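Local coordinates for Mll7089 protein (Mesorhizobium loti, PDB 2OZ8), which is of unknown function but probably a magnesium-dependent enzyme of the enolase superfamily, perhaps acting as a hydro-lyase, at residues 6-11 with 70-75; 64-69 with 100-105; 246-251 with 292-297; 285-290 with 310-315. All coordinates share one frame; numbering follows the deposited sequence.

Overall arrangement
The four contacts fall into two pairs, one in each domain of an enolase-superfamily subunit. In the N-terminal domain contact 1 joins helix 72-75 to strand 5-17, and contact 2 joins helix 60-70 to the start of helix 103-118. Their centres are 8 Å apart, F67 O probably accepts a bond from W72 N, and the segments of contacts 1 and 2 alternate along the chain. Contacts 3 and 4, with centres 11 Å apart, also alternate; they lie in the C-terminal barrel, where strands 293-295 and 313-318 are neighbours. Between pairs, contact centres are 27 to 33 Å apart, yet the nearest atoms of contacts 2 and 3 come within about 5 Å, so the domains adjoin there.

Contact 1 (6-11 with 70-75); sequences SHFRIT and EVWPSL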
loop_
_atom_site.group_PDB
_atom_site.type_symbol
_atom_site.label_atom_id
_atom_site.label_comp_id
_atom_site.label_asym_id
_atom_site.label_seq_id
_atom_site.Cartn_x
_atom_site.Cartn_y
_atom_site.Cartn_z
ATOM N N SER A 6 4.425 -51.949 -3.725
ATOM C CA SER A 6 3.480 -53.054 -3.885
ATOM C C SER A 6 2.411 -53.197 -2.804
ATOM O O SER A 6 1.260 -53.445 -3.126
ATOM C CB SER A 6 4.192 -54.379 -4.078
ATOM O OG SER A 6 5.447 -54.366 -3.440
ATOM N N HIS A 7 2.797 -53.068 -1.536
ATOM C CA HIS A 7 1.877 -53.217 -0.412
ATOM C C HIS A 7 2.059 -52.070 0.605
ATOM O O HIS A 7 3.089 -51.382 0.596
ATOM C CB HIS A 7 2.107 -54.547 0.341
ATOM C CG HIS A 7 2.425 -55.726 -0.529
ATOM N ND1 HIS A 7 1.469 -56.633 -0.935
ATOM C CD2 HIS A 7 3.602 -56.173 -1.032
ATOM C CE1 HIS A 7 2.035 -57.580 -1.662
ATOM N NE2 HIS A 7 3.331 -57.327 -1.731
ATOM N N PHE A 8 1.065 -51.898 1.487
ATOM C CA PHE A 8 1.176 -51.062 2.655
ATOM C C PHE A 8 0.745 -51.806 3.930
ATOM O O PHE A 8 -0.047 -52.731 3.869
ATOM C CB PHE A 8 0.386 -49.760 2.465
ATOM C CG PHE A 8 -1.072 -49.892 2.708
ATOM C CD1 PHE A 8 -1.573 -49.869 4.000
ATOM C CD2 PHE A 8 -1.949 -50.033 1.643
ATOM C CE1 PHE A 8 -2.969 -50.000 4.251
ATOM C CE2 PHE A 8 -3.345 -50.173 1.858
ATOM C CZ PHE A 8 -3.854 -50.163 3.179
ATOM N N ARG A 9 1.216 -51.369 5.096
ATOM C CA ARG A 9 0.899 -52.055 6.350
ATOM C C ARG A 9 0.601 -51.007 7.428
ATOM O O ARG A 9 1.361 -50.053 7.572
ATOM C CB ARG A 9 2.102 -52.912 6.733
ATOM C CG ARG A 9 1.890 -54.128 7.671
ATOM C CD ARG A 9 3.300 -54.796 7.998
ATOM N NE ARG A 9 3.942 -55.439 6.824
ATOM C CZ ARG A 9 5.195 -55.238 6.369
ATOM N NH1 ARG A 9 6.043 -54.393 6.961
ATOM N NH2 ARG A 9 5.606 -55.918 5.293
ATOM N N ILE A 10 -0.502 -51.154 8.168
ATOM C CA ILE A 10 -0.819 -50.226 9.251
ATOM C C ILE A 10 -0.807 -50.901 10.624
ATOM O O ILE A 10 -1.557 -51.855 10.881
ATOM C CB ILE A 10 -2.173 -49.522 9.055
ATOM C CG1 ILE A 10 -2.305 -48.896 7.642
ATOM C CG2 ILE A 10 -2.426 -48.471 10.199
ATOM C CD1 ILE A 10 -1.611 -47.574 7.445
ATOM N N THR A 11 0.020 -50.404 11.531
ATOM C CA THR A 11 -0.005 -50.936 12.877
ATOM C C THR A 11 -0.447 -49.878 13.861
ATOM O O THR A 11 0.249 -48.873 14.043
ATOM C CB THR A 11 1.356 -51.510 13.297
ATOM O OG1 THR A 11 1.846 -52.360 12.260
ATOM C CG2 THR A 11 1.200 -52.324 14.522
ATOM N N GLU A 70 -8.287 -43.847 -0.149
ATOM C CA GLU A 70 -8.001 -42.430 -0.368
ATOM C C GLU A 70 -6.619 -42.117 -0.903
ATOM O O GLU A 70 -6.476 -41.266 -1.795
ATOM C CB GLU A 70 -8.285 -41.650 0.906
ATOM C CG GLU A 70 -9.756 -41.774 1.271
ATOM C CD GLU A 70 -10.157 -41.086 2.534
ATOM O OE1 GLU A 70 -9.347 -40.294 3.099
ATOM O OE2 GLU A 70 -11.303 -41.357 2.967
ATOM N N VAL A 71 -5.605 -42.809 -0.374
ATOM C CA VAL A 71 -4.245 -42.546 -0.768
ATOM C C VAL A 71 -3.583 -43.634 -1.586
ATOM O O VAL A 71 -2.851 -43.335 -2.527
ATOM C CB VAL A 71 -3.353 -41.924 0.407
ATOM C CG1 VAL A 71 -3.971 -42.091 1.775
ATOM C CG2 VAL A 71 -1.924 -42.323 0.350
ATOM N N TRP A 72 -3.886 -44.888 -1.289
ATOM C CA TRP A 72 -3.203 -46.006 -1.967
ATOM C C TRP A 72 -3.195 -45.999 -3.518
ATOM O O TRP A 72 -2.168 -46.312 -4.110
ATOM C CB TRP A 72 -3.652 -47.355 -1.400
ATOM C CG TRP A 72 -2.828 -48.499 -1.892
ATOM C CD1 TRP A 72 -3.294 -49.620 -2.494
ATOM C CD2 TRP A 72 -1.397 -48.645 -1.827
ATOM N NE1 TRP A 72 -2.261 -50.449 -2.820
ATOM C CE2 TRP A 72 -1.080 -49.877 -2.426
ATOM C CE3 TRP A 72 -0.361 -47.869 -1.305
ATOM C CZ2 TRP A 72 0.224 -50.346 -2.536
ATOM C CZ3 TRP A 72 0.965 -48.355 -1.417
ATOM C CH2 TRP A 72 1.229 -49.575 -2.021
ATOM N N PRO A 73 -4.323 -45.621 -4.187
ATOM C CA PRO A 73 -4.280 -45.538 -5.670
ATOM C C PRO A 73 -3.207 -44.602 -6.232
ATOM O O PRO A 73 -2.708 -44.804 -7.328
ATOM C CB PRO A 73 -5.665 -44.976 -6.014
ATOM C CG PRO A 73 -6.532 -45.434 -4.892
ATOM C CD PRO A 73 -5.670 -45.284 -3.675
ATOM N N SER A 74 -2.847 -43.559 -5.506
ATOM C CA SER A 74 -1.855 -42.656 -6.043
ATOM C C SER A 74 -0.434 -43.161 -5.767
ATOM O O SER A 74 0.523 -42.637 -6.328
ATOM C CB SER A 74 -2.056 -41.240 -5.492
ATOM O OG SER A 74 -1.742 -41.206 -4.108
ATOM N N LEU A 75 -0.294 -44.190 -4.924
ATOM C CA LEU A 75 1.028 -44.710 -4.589
ATOM C C LEU A 75 1.362 -46.013 -5.302
ATOM O O LEU A 75 2.523 -46.230 -5.687
ATOM C CB LEU A 75 1.193 -44.893 -3.085
ATOM C CG LEU A 75 0.734 -43.804 -2.117
ATOM C CD1 LEU A 75 1.094 -44.215 -0.656
ATOM C CD2 LEU A 75 1.295 -42.413 -2.464
#
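F8 of strand 5-17 turns the edge of its ring toward a face of the W72 indole, a T-shaped (edge-to-face) stack in the N-terminal α+β domain typical of the enolase superfamily. The ring centroids, taken on the five-membered ring of W72, lie 5.3 Å apart and the planes meet at 61°. Atom CD2 of F8 leads, 3.8 Å from W72 CD2 and offset toward the rim of the indole. W72 reaches across to the strand because its CG stands anti to the backbone N (chi1 -170°), which lays the far end of the indole along the backbone of S6 and H7. There the ring meets oxygens: S6 O lies near the indole plane, 3.3 Å from W72 CZ2, and H7 O approaches W72 CH2 obliquely. S6 and H7 form a classic beta bulge opposite V39. F8 continues the aromatic cluster to F67 on helix 60-70. Replacing W72 by an alanine would probably leave the F8 edge without its stacking face and open a gap beside S6 and H7. On the far side of W72, V71 O receives both S74 N and S74 OG, the hydroxyl lying 2.9 Å from V71 O and in the carbonyl plane.

Contact 2 (64-69 with 100-105); sequences ESVFEH and LPFHEA
E68 N donates to E64 O over 3.0 Å, a bond of the helical turn that presents V66 and F67 to F102. The contact itself is apolar and centres on the F102 ring, which is held on both faces and at its edge. F67 comes edge first: its CD1 stands 3.7 Å above the F102 plane, over the ring centre, with the two planes at 81° in a T-shaped stack. Against the opposite face lies L100 CB, nearer the rim. V66 CG1, anti to the backbone N (chi1 174°), arrives in the plane of the F102 ring and touches CE2 at 3.7 Å. L100 CD1 in turn meets V66 CB at 4.1 Å. An inverse gamma turn centred on P101 folds L100 back beneath the aromatic ring two residues later. A serine in place of F102 would probably leave the F67 edge without a face to pack on and a gap between F67 and L100. Beyond the pair, F67 rests on L36 and L38 and F102 on I50, so helix 60-70 and the entry to helix 103-118 close over the antiparallel sheet, the helix-on-sheet layering of the N-terminal domain in mandelate racemase relatives.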
loop_
_atom_site.group_PDB
_atom_site.type_symbol
_atom_site.label_atom_id
_atom_site.label_comp_id
_atom_site.label_asym_id
_atom_site.label_seq_id
_atom_site.Cartn_x
_atom_site.Cartn_y
_atom_site.Cartn_z
ATOM N N GLU A 64 -6.842 -48.846 7.706
ATOM C CA GLU A 64 -6.483 -49.566 6.501
ATOM C C GLU A 64 -7.475 -49.325 5.347
ATOM O O GLU A 64 -7.065 -49.177 4.205
ATOM C CB GLU A 64 -6.292 -51.066 6.784
ATOM C CG GLU A 64 -4.942 -51.388 7.361
ATOM C CD GLU A 64 -4.733 -52.854 7.849
ATOM O OE1 GLU A 64 -5.714 -53.592 8.132
ATOM O OE2 GLU A 64 -3.526 -53.256 7.938
ATOM N N SER A 65 -8.766 -49.272 5.641
ATOM C CA SER A 65 -9.759 -49.091 4.600
ATOM C C SER A 65 -9.763 -47.679 4.028
ATOM O O SER A 65 -9.951 -47.488 2.843
ATOM C CB SER A 65 -11.134 -49.477 5.120
ATOM O OG SER A 65 -11.129 -50.890 5.395
ATOM N N VAL A 66 -9.534 -46.690 4.870
ATOM C CA VAL A 66 -9.493 -45.312 4.430
ATOM C C VAL A 66 -8.209 -45.084 3.624
ATOM O O VAL A 66 -8.251 -44.565 2.518
ATOM C CB VAL A 66 -9.624 -44.372 5.634
ATOM C CG1 VAL A 66 -9.435 -42.937 5.235
ATOM C CG2 VAL A 66 -11.007 -44.576 6.290
ATOM N N PHE A 67 -7.069 -45.507 4.154
ATOM C CA PHE A 67 -5.825 -45.397 3.381
ATOM C C PHE A 67 -5.919 -46.061 2.004
ATOM O O PHE A 67 -5.563 -45.419 1.014
ATOM C CB PHE A 67 -4.629 -45.937 4.164
ATOM C CG PHE A 67 -3.299 -45.589 3.565
ATOM C CD1 PHE A 67 -2.676 -44.374 3.862
ATOM C CD2 PHE A 67 -2.632 -46.487 2.727
ATOM C CE1 PHE A 67 -1.377 -44.057 3.332
ATOM C CE2 PHE A 67 -1.338 -46.142 2.172
ATOM C CZ PHE A 67 -0.728 -44.937 2.494
ATOM N N GLU A 68 -6.408 -47.312 1.946
ATOM C CA GLU A 68 -6.618 -48.034 0.673
ATOM C C GLU A 68 -7.484 -47.244 -0.316
ATOM O O GLU A 68 -7.169 -47.161 -1.484
ATOM C CB GLU A 68 -7.190 -49.456 0.882
ATOM C CG GLU A 68 -6.903 -50.417 -0.303
ATOM C CD GLU A 68 -6.941 -51.932 0.054
ATOM O OE1 GLU A 68 -7.608 -52.699 -0.714
ATOM O OE2 GLU A 68 -6.303 -52.372 1.077
ATOM N N HIS A 69 -8.561 -46.643 0.176
ATOM C CA HIS A 69 -9.474 -45.910 -0.673
ATOM C C HIS A 69 -8.959 -44.532 -1.060
ATOM O O HIS A 69 -9.167 -44.086 -2.187
ATOM C CB HIS A 69 -10.858 -45.786 -0.012
ATOM C CG HIS A 69 -11.925 -45.269 -0.944
ATOM N ND1 HIS A 69 -12.324 -43.944 -0.964
ATOM C CD2 HIS A 69 -12.646 -45.894 -1.911
ATOM C CE1 HIS A 69 -13.262 -43.783 -1.884
ATOM N NE2 HIS A 69 -13.477 -44.950 -2.470
ATOM N N LEU A 100 -8.342 -38.935 7.614
ATOM C CA LEU A 100 -7.414 -39.155 8.713
ATOM C C LEU A 100 -6.135 -38.434 8.342
ATOM O O LEU A 100 -5.868 -38.251 7.161
ATOM C CB LEU A 100 -7.142 -40.660 8.874
ATOM C CG LEU A 100 -8.215 -41.512 9.588
ATOM C CD1 LEU A 100 -8.098 -42.982 9.233
ATOM C CD2 LEU A 100 -8.121 -41.334 11.092
ATOM N N PRO A 101 -5.327 -38.016 9.334
ATOM C CA PRO A 101 -4.098 -37.302 8.964
ATOM C C PRO A 101 -2.932 -38.183 8.385
ATOM O O PRO A 101 -2.004 -38.572 9.124
ATOM C CB PRO A 101 -3.692 -36.622 10.273
ATOM C CG PRO A 101 -4.219 -37.522 11.367
ATOM C CD PRO A 101 -5.480 -38.140 10.798
ATOM N N PHE A 102 -2.972 -38.420 7.069
ATOM C CA PHE A 102 -1.968 -39.206 6.337
ATOM C C PHE A 102 -0.822 -38.393 5.654
ATOM O O PHE A 102 0.233 -38.935 5.254
ATOM C CB PHE A 102 -2.672 -40.007 5.222
ATOM C CG PHE A 102 -3.664 -41.033 5.717
ATOM C CD1 PHE A 102 -3.310 -41.973 6.677
ATOM C CD2 PHE A 102 -4.943 -41.094 5.175
ATOM C CE1 PHE A 102 -4.202 -42.944 7.081
ATOM C CE2 PHE A 102 -5.839 -42.068 5.571
ATOM C CZ PHE A 102 -5.478 -42.981 6.533
ATOM N N HIS A 103 -1.045 -37.099 5.494
ATOM C CA HIS A 103 -0.143 -36.272 4.717
ATOM C C HIS A 103 1.336 -36.396 5.195
ATOM O O HIS A 103 2.191 -36.787 4.401
ATOM C CB HIS A 103 -0.689 -34.828 4.675
ATOM C CG HIS A 103 0.144 -33.885 3.896
ATOM N ND1 HIS A 103 0.165 -33.881 2.518
ATOM C CD2 HIS A 103 0.985 -32.899 4.292
ATOM C CE1 HIS A 103 0.981 -32.930 2.093
ATOM N NE2 HIS A 103 1.500 -32.323 3.150
ATOM N N GLU A 104 1.602 -36.133 6.480
ATOM C CA GLU A 104 2.958 -36.220 7.019
ATOM C C GLU A 104 3.591 -37.629 6.899
ATOM O O GLU A 104 4.689 -37.763 6.373
ATOM C CB GLU A 104 2.993 -35.713 8.474
ATOM C CG GLU A 104 4.330 -35.890 9.209
ATOM C CD GLU A 104 4.435 -35.032 10.496
ATOM O OE1 GLU A 104 3.452 -34.312 10.862
ATOM O OE2 GLU A 104 5.526 -35.077 11.149
ATOM N N ALA A 105 2.875 -38.650 7.376
ATOM C CA ALA A 105 3.308 -40.068 7.391
ATOM C C ALA A 105 3.710 -40.560 6.006
ATOM O O ALA A 105 4.755 -41.220 5.822
ATOM C CB ALA A 105 2.167 -40.966 7.964
#

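Contact 3 (246-251 with 292-297); sequences QINSGE and PISIGN
N248 and S294 reach for each other across the place of the strand that runs between theirs, and a single amide-to-hydroxyl bond makes the contact. The side chain of N248 starts at CB, still 5.3 Å from S294 OG. It runs on to CG, which lies anti to the backbone N (chi1 -177°) and has come closer to that hydroxyl. At the amide the two branches fare differently. OD1 stays 3.8 Å from S294 OG, whereas ND2 closes to 3.0 Å and donates to it, the N-H pointing almost straight at the oxygen (164°). The hydroxyl sits only 10° out of the amide plane, so the bond should hold the amide against rotation about CB-CG. S294 OG is set between its own backbone N and carbonyl carbon, directed at the asparagine, and it also takes an N-H from N271 ND2, its stronger partner. Two amides thus grip one buried hydroxyl. N271 belongs to strand 269-272, which lies between strands 246-249 and 293-295 in the parallel sheet of the barrel. N248 and S294 both touch W222 of strand 222-224, while the neighbouring I247 and S249 pack on L235 of helix 232-241. The bond therefore lies on the inner side of the strands, and the helix lies on their outer side.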
loop_
_atom_site.group_PDB
_atom_site.type_symbol
_atom_site.label_atom_id
_atom_site.label_comp_id
_atom_site.label_asym_id
_atom_site.label_seq_id
_atom_site.Cartn_x
_atom_site.Cartn_y
_atom_site.Cartn_z
ATOM N N GLN A 246 13.167 -12.913 19.430
ATOM C CA GLN A 246 12.578 -13.309 18.146
ATOM C C GLN A 246 11.149 -13.809 18.285
ATOM O O GLN A 246 10.830 -14.449 19.277
ATOM C CB GLN A 246 13.424 -14.402 17.514
ATOM C CG GLN A 246 14.794 -13.922 16.990
ATOM C CD GLN A 246 15.715 -15.073 16.598
ATOM O OE1 GLN A 246 16.103 -15.202 15.453
ATOM N NE2 GLN A 246 16.064 -15.913 17.566
ATOM N N ILE A 247 10.300 -13.511 17.289
ATOM C CA ILE A 247 8.935 -13.967 17.242
ATOM C C ILE A 247 8.856 -15.177 16.322
ATOM O O ILE A 247 9.002 -15.065 15.097
ATOM C CB ILE A 247 7.998 -12.855 16.724
ATOM C CG1 ILE A 247 8.191 -11.527 17.506
ATOM C CG2 ILE A 247 6.542 -13.317 16.727
ATOM C CD1 ILE A 247 7.756 -11.573 18.999
ATOM N N ASN A 248 8.603 -16.345 16.900
ATOM C CA ASN A 248 8.701 -17.588 16.174
ATOM C C ASN A 248 7.266 -17.936 15.863
ATOM O O ASN A 248 6.444 -17.929 16.736
ATOM C CB ASN A 248 9.438 -18.609 17.069
ATOM C CG ASN A 248 9.674 -19.962 16.403
ATOM O OD1 ASN A 248 8.838 -20.450 15.677
ATOM N ND2 ASN A 248 10.825 -20.585 16.686
ATOM N N SER A 249 6.943 -18.207 14.611
ATOM C CA SER A 249 5.540 -18.337 14.202
ATOM C C SER A 249 5.336 -19.406 13.164
ATOM O O SER A 249 6.227 -19.711 12.408
ATOM C CB SER A 249 5.015 -17.028 13.611
ATOM O OG SER A 249 3.637 -16.901 13.923
ATOM N N GLY A 250 4.150 -19.978 13.148
ATOM C CA GLY A 250 3.687 -20.826 12.045
ATOM C C GLY A 250 2.944 -22.087 12.450
ATOM O O GLY A 250 2.599 -22.895 11.575
ATOM N N GLU A 251 2.730 -22.279 13.760
ATOM C CA GLU A 251 1.997 -23.458 14.271
ATOM C C GLU A 251 0.582 -23.446 13.704
ATOM O O GLU A 251 -0.025 -22.380 13.553
ATOM C CB GLU A 251 1.949 -23.501 15.825
ATOM C CG GLU A 251 1.469 -24.835 16.481
ATOM C CD GLU A 251 2.584 -25.911 16.641
ATOM O OE1 GLU A 251 3.332 -26.090 15.664
ATOM O OE2 GLU A 251 2.714 -26.575 17.726
ATOM N N PRO A 292 15.075 -17.573 8.984
ATOM C CA PRO A 292 15.480 -18.865 9.568
ATOM C C PRO A 292 14.290 -19.762 9.913
ATOM O O PRO A 292 13.178 -19.289 9.983
ATOM C CB PRO A 292 16.204 -18.440 10.862
ATOM C CG PRO A 292 15.579 -17.102 11.232
ATOM C CD PRO A 292 15.187 -16.456 9.928
ATOM N N ILE A 293 14.533 -21.026 10.223
ATOM C CA ILE A 293 13.464 -22.012 10.431
ATOM C C ILE A 293 13.837 -22.804 11.637
ATOM O O ILE A 293 15.020 -23.085 11.832
ATOM C CB ILE A 293 13.308 -22.981 9.197
ATOM C CG1 ILE A 293 12.569 -22.264 8.057
ATOM C CG2 ILE A 293 12.628 -24.314 9.553
ATOM C CD1 ILE A 293 12.395 -23.104 6.780
ATOM N N SER A 294 12.847 -23.128 12.484
ATOM C CA SER A 294 13.106 -24.110 13.547
ATOM C C SER A 294 12.259 -25.336 13.293
ATOM O O SER A 294 11.200 -25.232 12.761
ATOM C CB SER A 294 12.935 -23.557 14.952
ATOM O OG SER A 294 11.637 -23.015 15.064
ATOM N N ILE A 295 12.815 -26.500 13.571
ATOM C CA ILE A 295 12.088 -27.764 13.512
ATOM C C ILE A 295 11.503 -28.129 14.900
ATOM O O ILE A 295 12.242 -28.251 15.898
ATOM C CB ILE A 295 13.031 -28.870 13.031
ATOM C CG1 ILE A 295 13.802 -28.401 11.762
ATOM C CG2 ILE A 295 12.294 -30.235 12.955
ATOM C CD1 ILE A 295 13.128 -28.450 10.422
ATOM N N GLY A 296 10.181 -28.232 14.943
ATOM C CA GLY A 296 9.474 -28.649 16.107
ATOM C C GLY A 296 9.440 -30.178 16.234
ATOM O O GLY A 296 10.127 -30.914 15.472
ATOM N N ASN A 297 8.665 -30.639 17.227
ATOM C CA ASN A 297 8.501 -32.060 17.472
ATOM C C ASN A 297 8.120 -32.770 16.204
ATOM O O ASN A 297 7.166 -32.370 15.549
ATOM C CB ASN A 297 7.454 -32.333 18.537
ATOM C CG ASN A 297 7.948 -31.992 19.899
ATOM O OD1 ASN A 297 7.260 -31.320 20.676
ATOM N ND2 ASN A 297 9.168 -32.420 20.203
#

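Contact 4 (285-290 with 310-315); sequences LAAELG and LPEVEW
A287 and E312 bring their CA atoms within 6.2 Å where the last turn of helix 276-289 passes a type I turn from L310 to V313; the helix ends at L289, and G290 leaves it with a positive phi (87°). A single side chain, E312, makes the link. Its CG sits between the backbone N and the carbonyl carbon (chi1 72°), and the chain bends at chi2 (-94°), which lays the carboxylate against the helix flank. OE2 touches the methyl of A286, CB, at 3.6 Å, while OE1 lies 3.9 Å from A287 CB. The oxygen OE2 also comes within 3.4 Å of A287 N, but the angle is too poor for a hydrogen bond. The contact of carboxylate and alanines is mainly van der Waals, and the small methyls allow the turn to lie close to the helix. Burial beside such apolar groups may make the carboxylate somewhat easier to protonate. Around this point I293 touches both A286 and E312, so the start of strand 293-295 fills in between the helix and the turn. A287 also packs on V87 of a neighbouring subunit. Helix 276-289 thus lies outside the barrel against the loop that leads from helix 304-309 into strand 313-318, the strand next to 293-295 in the parallel sheet.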
loop_
_atom_site.group_PDB
_atom_site.type_symbol
_atom_site.label_atom_id
_atom_site.label_comp_id
_atom_site.label_asym_id
_atom_site.label_seq_id
_atom_site.Cartn_x
_atom_site.Cartn_y
_atom_site.Cartn_z
ATOM N N LEU A 285 12.307 -21.635 -0.186
ATOM C CA LEU A 285 11.702 -20.318 -0.136
ATOM C C LEU A 285 12.289 -19.468 1.029
ATOM O O LEU A 285 12.901 -18.453 0.785
ATOM C CB LEU A 285 10.167 -20.417 -0.101
ATOM C CG LEU A 285 9.425 -19.107 -0.334
ATOM C CD1 LEU A 285 9.885 -18.450 -1.660
ATOM C CD2 LEU A 285 7.887 -19.318 -0.325
ATOM N N ALA A 286 12.160 -19.916 2.270
ATOM C CA ALA A 286 12.761 -19.221 3.418
ATOM C C ALA A 286 14.252 -18.861 3.269
ATOM O O ALA A 286 14.674 -17.810 3.706
ATOM C CB ALA A 286 12.535 -20.030 4.687
ATOM N N ALA A 287 15.057 -19.745 2.679
ATOM C CA ALA A 287 16.506 -19.483 2.480
ATOM C C ALA A 287 16.675 -18.308 1.537
ATOM O O ALA A 287 17.598 -17.526 1.718
ATOM C CB ALA A 287 17.244 -20.711 1.922
ATOM N N GLU A 288 15.779 -18.213 0.539
ATOM C CA GLU A 288 15.783 -17.150 -0.460
ATOM C C GLU A 288 15.351 -15.795 0.147
ATOM O O GLU A 288 15.767 -14.725 -0.301
ATOM C CB GLU A 288 14.801 -17.486 -1.600
ATOM C CG GLU A 288 15.143 -18.676 -2.452
ATOM C CD GLU A 288 16.384 -18.484 -3.352
ATOM O OE1 GLU A 288 16.206 -18.280 -4.584
ATOM O OE2 GLU A 288 17.537 -18.569 -2.847
ATOM N N LEU A 289 14.474 -15.881 1.144
ATOM C CA LEU A 289 13.885 -14.768 1.776
ATOM C C LEU A 289 14.730 -14.263 2.949
ATOM O O LEU A 289 14.604 -13.098 3.326
ATOM C CB LEU A 289 12.499 -15.133 2.259
ATOM C CG LEU A 289 11.440 -15.361 1.194
ATOM C CD1 LEU A 289 10.046 -15.337 1.819
ATOM C CD2 LEU A 289 11.569 -14.326 0.120
ATOM N N GLY A 290 15.616 -15.105 3.469
ATOM C CA GLY A 290 16.495 -14.748 4.571
ATOM C C GLY A 290 15.851 -14.983 5.919
ATOM O O GLY A 290 16.266 -14.373 6.925
ATOM N N LEU A 310 18.869 -28.421 5.893
ATOM C CA LEU A 310 18.587 -27.013 5.523
ATOM C C LEU A 310 19.607 -26.134 6.196
ATOM O O LEU A 310 19.919 -26.343 7.380
ATOM C CB LEU A 310 17.169 -26.590 5.944
ATOM C CG LEU A 310 16.011 -27.302 5.259
ATOM C CD1 LEU A 310 14.713 -27.013 6.030
ATOM C CD2 LEU A 310 15.918 -26.868 3.829
ATOM N N PRO A 311 20.137 -25.158 5.465
ATOM C CA PRO A 311 21.176 -24.306 6.091
ATOM C C PRO A 311 20.622 -23.254 7.085
ATOM O O PRO A 311 21.343 -22.833 7.984
ATOM C CB PRO A 311 21.830 -23.647 4.874
ATOM C CG PRO A 311 20.621 -23.487 3.873
ATOM C CD PRO A 311 19.854 -24.762 4.064
ATOM N N GLU A 312 19.352 -22.828 6.922
ATOM C CA GLU A 312 18.747 -21.819 7.809
ATOM C C GLU A 312 18.183 -22.370 9.108
ATOM O O GLU A 312 17.463 -21.639 9.814
ATOM C CB GLU A 312 17.633 -21.055 7.105
ATOM C CG GLU A 312 16.384 -21.789 6.868
ATOM C CD GLU A 312 16.333 -22.408 5.521
ATOM O OE1 GLU A 312 17.324 -23.012 5.093
ATOM O OE2 GLU A 312 15.289 -22.312 4.883
ATOM N N VAL A 313 18.482 -23.654 9.406
ATOM C CA VAL A 313 17.973 -24.298 10.629
ATOM C C VAL A 313 19.112 -24.484 11.594
ATOM O O VAL A 313 20.139 -25.082 11.236
ATOM C CB VAL A 313 17.320 -25.697 10.369
ATOM C CG1 VAL A 313 16.896 -26.303 11.669
ATOM C CG2 VAL A 313 16.171 -25.619 9.386
ATOM N N GLU A 314 18.931 -23.974 12.816
ATOM C CA GLU A 314 19.906 -24.224 13.880
ATOM C C GLU A 314 19.363 -25.038 15.067
ATOM O O GLU A 314 20.141 -25.579 15.848
ATOM C CB GLU A 314 20.650 -22.903 14.261
ATOM C CG GLU A 314 20.291 -22.207 15.555
ATOM C CD GLU A 314 21.294 -21.084 15.979
ATOM O OE1 GLU A 314 22.288 -21.377 16.709
ATOM O OE2 GLU A 314 21.067 -19.905 15.613
ATOM N N TRP A 315 18.032 -25.165 15.175
ATOM C CA TRP A 315 17.381 -25.811 16.344
ATOM C C TRP A 315 16.319 -26.855 16.020
ATOM O O TRP A 315 15.500 -26.694 15.129
ATOM C CB TRP A 315 16.773 -24.798 17.304
ATOM C CG TRP A 315 17.737 -23.875 17.954
ATOM C CD1 TRP A 315 17.996 -22.578 17.609
ATOM C CD2 TRP A 315 18.546 -24.160 19.139
ATOM N NE1 TRP A 315 18.954 -22.044 18.484
ATOM C CE2 TRP A 315 19.303 -22.990 19.425
ATOM C CE3 TRP A 315 18.703 -25.293 19.963
ATOM C CZ2 TRP A 315 20.201 -22.910 20.537
ATOM C CZ3 TRP A 315 19.632 -25.239 21.034
ATOM C CH2 TRP A 315 20.356 -24.038 21.318
#